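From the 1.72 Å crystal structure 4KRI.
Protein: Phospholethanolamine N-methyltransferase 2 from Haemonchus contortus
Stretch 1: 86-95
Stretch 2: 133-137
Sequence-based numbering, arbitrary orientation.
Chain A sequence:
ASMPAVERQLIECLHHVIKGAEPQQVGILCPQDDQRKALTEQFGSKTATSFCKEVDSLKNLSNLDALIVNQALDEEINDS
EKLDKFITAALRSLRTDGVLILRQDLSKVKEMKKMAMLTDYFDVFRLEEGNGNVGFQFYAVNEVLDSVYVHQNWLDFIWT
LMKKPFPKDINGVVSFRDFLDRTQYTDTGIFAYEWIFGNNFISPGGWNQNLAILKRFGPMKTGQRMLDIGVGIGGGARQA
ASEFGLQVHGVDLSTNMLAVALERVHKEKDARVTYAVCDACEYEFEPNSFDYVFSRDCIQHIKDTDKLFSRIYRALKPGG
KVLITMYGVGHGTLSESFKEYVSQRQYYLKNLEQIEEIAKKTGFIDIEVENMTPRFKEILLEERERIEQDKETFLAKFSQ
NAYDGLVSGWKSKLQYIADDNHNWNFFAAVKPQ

Stretch 1 (86-95) FITAALRSLR
Stretch 2 133-137: NVGFQ

A helix can pack across a β-strand without any hydrogen bond between the two, through apolar contacts alone; here they gather round one aromatic ring. The contact between residues 86-95 and 133-137 of this methyltransferase is a compact example. Residues 86-93 form the end of a helix that begins earlier in the chain, with phi/psi near -65/-42 until Ser 93 relaxes to -77/-23. Leu 94 (-93/144) then leaves helical geometry, and Arg 95 (-67/156) continues as strand. Across from it, 133-137 is an extended segment of a longer strand. The axes approach to 9.0 Å with their N-to-C directions 100° apart, so the elements cross almost at right angles, and the closest CA atoms are those of Leu 91 and Gly 135, 6.9 Å apart.

Asn 133 (-110/160, chi1 m) lies beyond reach of the helix. Val 134 (-126/158, chi1 m) directs its CA-to-CB bond toward it, bringing CG2 to 4.4 Å from CB of Leu 91, while its carbonyl O sits 4.1 Å from Leu 91 CD1.

Gly 135 is nearly fully extended (-168/-179). With no side chain, it presents bare backbone, and Leu 91 CD2 rests 3.8 Å from Gly 135 C. A CB here would point away from the helix.

Phe 136 (-98/130) is the centre of the contact. Its CA-to-CB bond runs sideways, but chi1 of -75° (m) and chi2 of -65° bring the ring nearer to the helix than that bond suggests. Leu 91 (chi1 m, chi2 t) covers one face: CD2 stands 3.7 Å from the Phe 136 ring centroid, 12° off the normal, a CH-pi contact, and 3.7 Å from Phe 136 CZ. Three other residues line the edge near the ring plane. Ile 87 (m, t) places CG2 4.1 Å from Phe 136 CE2, Ala 90 sets CB 4.1 Å from Phe 136 CZ, and Leu 94 (m, t) brings CD1 to 3.7 Å from Phe 136 CE1. Gln 137 (-88/135, chi1 t) again lies out of reach.

Hydrogen bonds within the helix follow the usual i to i+4 pattern. Ala 90 N donates to Phe 86 O at 2.8 Å and Leu 91 N to Ile 87 O at 3.0 Å; Ser 93 OG (chi1 p) donates to Ala 90 O at 2.9 Å, whereas the bond from Leu 94 N to Ala 90 O, 3.3 Å, is weak. No hydrogen bond crosses between the stretches; the 269 Å² buried (both sides summed) comes chiefly from apolar packing, Phe 136 and Leu 91 contributing most.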

ATOM      1  N   PHE A  86     -25.381   6.733   3.761  1.00 29.08           N
ATOM      2  CA  PHE A  86     -24.856   6.351   2.455  1.00 32.90           C
ATOM      3  C   PHE A  86     -24.310   4.934   2.456  1.00 31.50           C
ATOM      4  O   PHE A  86     -24.592   4.162   1.547  1.00 26.86           O
ATOM      5  CB  PHE A  86     -23.750   7.297   1.976  1.00 27.61           C
ATOM      6  CG  PHE A  86     -22.902   6.703   0.889  1.00 26.57           C
ATOM      7  CD1 PHE A  86     -23.382   6.610  -0.409  1.00 26.56           C
ATOM      8  CD2 PHE A  86     -21.639   6.205   1.167  1.00 26.98           C
ATOM      9  CE1 PHE A  86     -22.609   6.040  -1.417  1.00 27.89           C
ATOM     10  CE2 PHE A  86     -20.865   5.633   0.167  1.00 29.68           C
ATOM     11  CZ  PHE A  86     -21.350   5.559  -1.129  1.00 28.67           C
ATOM     12  N   ILE A  87     -23.500   4.594   3.454  1.00 25.68           N
ATOM     13  CA  ILE A  87     -22.902   3.256   3.470  1.00 24.10           C
ATOM     14  C   ILE A  87     -23.998   2.211   3.563  1.00 27.09           C
ATOM     15  O   ILE A  87     -23.937   1.170   2.905  1.00 27.01           O
ATOM     16  CB  ILE A  87     -21.918   3.077   4.625  1.00 27.24           C
ATOM     17  CG1 ILE A  87     -20.803   4.115   4.512  1.00 24.77           C
ATOM     18  CG2 ILE A  87     -21.329   1.674   4.604  1.00 27.61           C
ATOM     19  CD1 ILE A  87     -19.871   4.156   5.714  1.00 27.56           C
ATOM     20  N   THR A  88     -25.004   2.508   4.379  1.00 26.13           N
ATOM     21  CA  THR A  88     -26.165   1.642   4.516  1.00 28.33           C
ATOM     22  C   THR A  88     -26.865   1.456   3.176  1.00 27.46           C
ATOM     23  O   THR A  88     -27.143   0.327   2.770  1.00 27.34           O
ATOM     24  CB  THR A  88     -27.152   2.208   5.545  1.00 29.04           C
ATOM     25  OG1 THR A  88     -26.504   2.263   6.820  1.00 30.40           O
ATOM     26  CG2 THR A  88     -28.386   1.327   5.648  1.00 28.95           C
ATOM     27  N   ALA A  89     -27.118   2.554   2.476  1.00 26.91           N
ATOM     28  CA  ALA A  89     -27.852   2.492   1.212  1.00 27.47           C
ATOM     29  C   ALA A  89     -27.013   1.786   0.152  1.00 25.65           C
ATOM     30  O   ALA A  89     -27.534   1.043  -0.677  1.00 28.47           O
ATOM     31  CB  ALA A  89     -28.238   3.894   0.745  1.00 29.96           C
ATOM     32  N   ALA A  90     -25.706   2.021   0.176  1.00 22.75           N
ATOM     33  CA  ALA A  90     -24.815   1.366  -0.775  1.00 22.49           C
ATOM     34  C   ALA A  90     -24.820  -0.148  -0.583  1.00 25.88           C
ATOM     35  O   ALA A  90     -24.934  -0.899  -1.551  1.00 24.72           O
ATOM     36  CB  ALA A  90     -23.400   1.925  -0.657  1.00 23.73           C
ATOM     37  N   LEU A  91     -24.714  -0.593   0.667  1.00 22.34           N
ATOM     38  CA  LEU A  91     -24.763  -2.019   0.983  1.00 23.68           C
ATOM     39  C   LEU A  91     -26.092  -2.647   0.585  1.00 25.41           C
ATOM     40  O   LEU A  91     -26.120  -3.754   0.039  1.00 26.25           O
ATOM     41  CB  LEU A  91     -24.490  -2.253   2.472  1.00 26.17           C
ATOM     42  CG  LEU A  91     -23.015  -2.109   2.866  1.00 24.68           C
ATOM     43  CD1 LEU A  91     -22.866  -2.037   4.385  1.00 27.57           C
ATOM     44  CD2 LEU A  91     -22.195  -3.280   2.325  1.00 22.42           C
ATOM     45  N   ARG A  92     -27.199  -1.957   0.845  1.00 25.86           N
ATOM     46  CA  ARG A  92     -28.493  -2.517   0.467  1.00 25.20           C
ATOM     47  C   ARG A  92     -28.637  -2.668  -1.049  1.00 29.67           C
ATOM     48  O   ARG A  92     -29.264  -3.613  -1.524  1.00 29.21           O
ATOM     49  CB  ARG A  92     -29.646  -1.685   1.044  1.00 25.65           C
ATOM     50  CG  ARG A  92     -29.784  -1.840   2.550  1.00 28.82           C
ATOM     51  CD  ARG A  92     -30.953  -1.031   3.108  1.00 35.25           C
ATOM     52  NE  ARG A  92     -30.985  -1.104   4.568  1.00 54.27           N
ATOM     53  CZ  ARG A  92     -31.614  -0.237   5.360  1.00 60.98           C
ATOM     54  NH1 ARG A  92     -32.278   0.792   4.844  1.00 59.78           N
ATOM     55  NH2 ARG A  92     -31.571  -0.401   6.680  1.00 58.61           N
ATOM     56  N   SER A  93     -28.034  -1.757  -1.809  1.00 22.58           N
ATOM     57  CA  SER A  93     -28.229  -1.748  -3.255  1.00 23.46           C
ATOM     58  C   SER A  93     -27.427  -2.835  -3.966  1.00 27.97           C
ATOM     59  O   SER A  93     -27.766  -3.229  -5.088  1.00 25.95           O
ATOM     60  CB  SER A  93     -27.827  -0.394  -3.835  1.00 23.96           C
ATOM     61  OG  SER A  93     -26.415  -0.340  -3.988  1.00 31.88           O
ATOM     62  N   LEU A  94     -26.359  -3.306  -3.326  1.00 25.30           N
ATOM     63  CA  LEU A  94     -25.440  -4.255  -3.967  1.00 22.42           C
ATOM     64  C   LEU A  94     -25.785  -5.701  -3.674  1.00 23.56           C
ATOM     65  O   LEU A  94     -26.225  -6.029  -2.575  1.00 24.82           O
ATOM     66  CB  LEU A  94     -23.999  -4.006  -3.502  1.00 20.87           C
ATOM     67  CG  LEU A  94     -23.333  -2.765  -4.101  1.00 21.25           C
ATOM     68  CD1 LEU A  94     -22.120  -2.371  -3.262  1.00 22.35           C
ATOM     69  CD2 LEU A  94     -22.914  -3.014  -5.548  1.00 21.19           C
ATOM     70  N   ARG A  95     -25.585  -6.565  -4.665  1.00 23.91           N
ATOM     71  CA  ARG A  95     -25.567  -8.006  -4.419  1.00 26.86           C
ATOM     72  C   ARG A  95     -24.354  -8.360  -3.580  1.00 27.46           C
ATOM     73  O   ARG A  95     -23.349  -7.649  -3.603  1.00 25.28           O
ATOM     74  CB  ARG A  95     -25.444  -8.768  -5.739  1.00 26.83           C
ATOM     75  CG  ARG A  95     -26.622  -8.594  -6.661  1.00 32.34           C
ATOM     76  CD  ARG A  95     -26.331  -9.173  -8.045  1.00 40.37           C
ATOM     77  NE  ARG A  95     -25.998 -10.595  -7.983  1.00 44.58           N
ATOM     78  CZ  ARG A  95     -26.406 -11.493  -8.873  1.00 53.30           C
ATOM     79  NH1 ARG A  95     -27.161 -11.113  -9.896  1.00 51.16           N
ATOM     80  NH2 ARG A  95     -26.061 -12.770  -8.743  1.00 55.74           N
ATOM     81  N   ASN A 133     -24.404 -10.294   9.359  1.00 33.69           N
ATOM     82  CA  ASN A 133     -24.092  -8.936   8.929  1.00 31.41           C
ATOM     83  C   ASN A 133     -23.517  -8.891   7.517  1.00 30.98           C
ATOM     84  O   ASN A 133     -23.033  -9.897   6.998  1.00 29.92           O
ATOM     85  CB  ASN A 133     -23.095  -8.279   9.890  1.00 33.79           C
ATOM     86  CG  ASN A 133     -23.723  -7.891  11.216  1.00 42.17           C
ATOM     87  OD1 ASN A 133     -24.926  -7.647  11.299  1.00 48.03           O
ATOM     88  ND2 ASN A 133     -22.906  -7.821  12.257  1.00 46.15           N
ATOM     89  N   VAL A 134     -23.586  -7.716   6.899  1.00 26.45           N
ATOM     90  CA  VAL A 134     -22.856  -7.467   5.666  1.00 23.17           C
ATOM     91  C   VAL A 134     -22.007  -6.224   5.861  1.00 28.50           C
ATOM     92  O   VAL A 134     -22.297  -5.394   6.728  1.00 29.79           O
ATOM     93  CB  VAL A 134     -23.781  -7.256   4.442  1.00 26.00           C
ATOM     94  CG1 VAL A 134     -24.510  -8.548   4.100  1.00 30.54           C
ATOM     95  CG2 VAL A 134     -24.767  -6.105   4.680  1.00 29.83           C
ATOM     96  N   GLY A 135     -20.961  -6.099   5.055  1.00 27.66           N
ATOM     97  CA  GLY A 135     -20.083  -4.950   5.144  1.00 23.09           C
ATOM     98  C   GLY A 135     -19.178  -4.936   3.936  1.00 25.55           C
ATOM     99  O   GLY A 135     -19.279  -5.807   3.070  1.00 24.79           O
ATOM    100  N   PHE A 136     -18.290  -3.953   3.863  1.00 22.54           N
ATOM    101  CA  PHE A 136     -17.364  -3.898   2.741  1.00 22.39           C
ATOM    102  C   PHE A 136     -16.008  -4.488   3.074  1.00 28.55           C
ATOM    103  O   PHE A 136     -15.404  -4.141   4.091  1.00 29.69           O
ATOM    104  CB  PHE A 136     -17.186  -2.455   2.261  1.00 21.38           C
ATOM    105  CG  PHE A 136     -18.351  -1.935   1.483  1.00 22.66           C
ATOM    106  CD1 PHE A 136     -18.695  -2.500   0.257  1.00 22.67           C
ATOM    107  CD2 PHE A 136     -19.107  -0.869   1.964  1.00 27.60           C
ATOM    108  CE1 PHE A 136     -19.787  -2.019  -0.467  1.00 20.11           C
ATOM    109  CE2 PHE A 136     -20.190  -0.382   1.253  1.00 28.01           C
ATOM    110  CZ  PHE A 136     -20.539  -0.963   0.031  1.00 24.87           C
ATOM    111  N   GLN A 137     -15.536  -5.384   2.210  1.00 22.95           N
ATOM    112  CA  GLN A 137     -14.166  -5.877   2.276  1.00 21.68           C
ATOM    113  C   GLN A 137     -13.276  -4.944   1.462  1.00 25.77           C
ATOM    114  O   GLN A 137     -13.630  -4.540   0.352  1.00 23.85           O
ATOM    115  CB  GLN A 137     -14.079  -7.304   1.720  1.00 24.36           C
ATOM    116  CG  GLN A 137     -12.657  -7.840   1.580  1.00 29.05           C
ATOM    117  CD  GLN A 137     -12.627  -9.251   1.029  1.00 37.27           C
ATOM    118  OE1 GLN A 137     -13.291 -10.147   1.553  1.00 38.20           O
ATOM    119  NE2 GLN A 137     -11.858  -9.458  -0.034  1.00 41.95           N
TER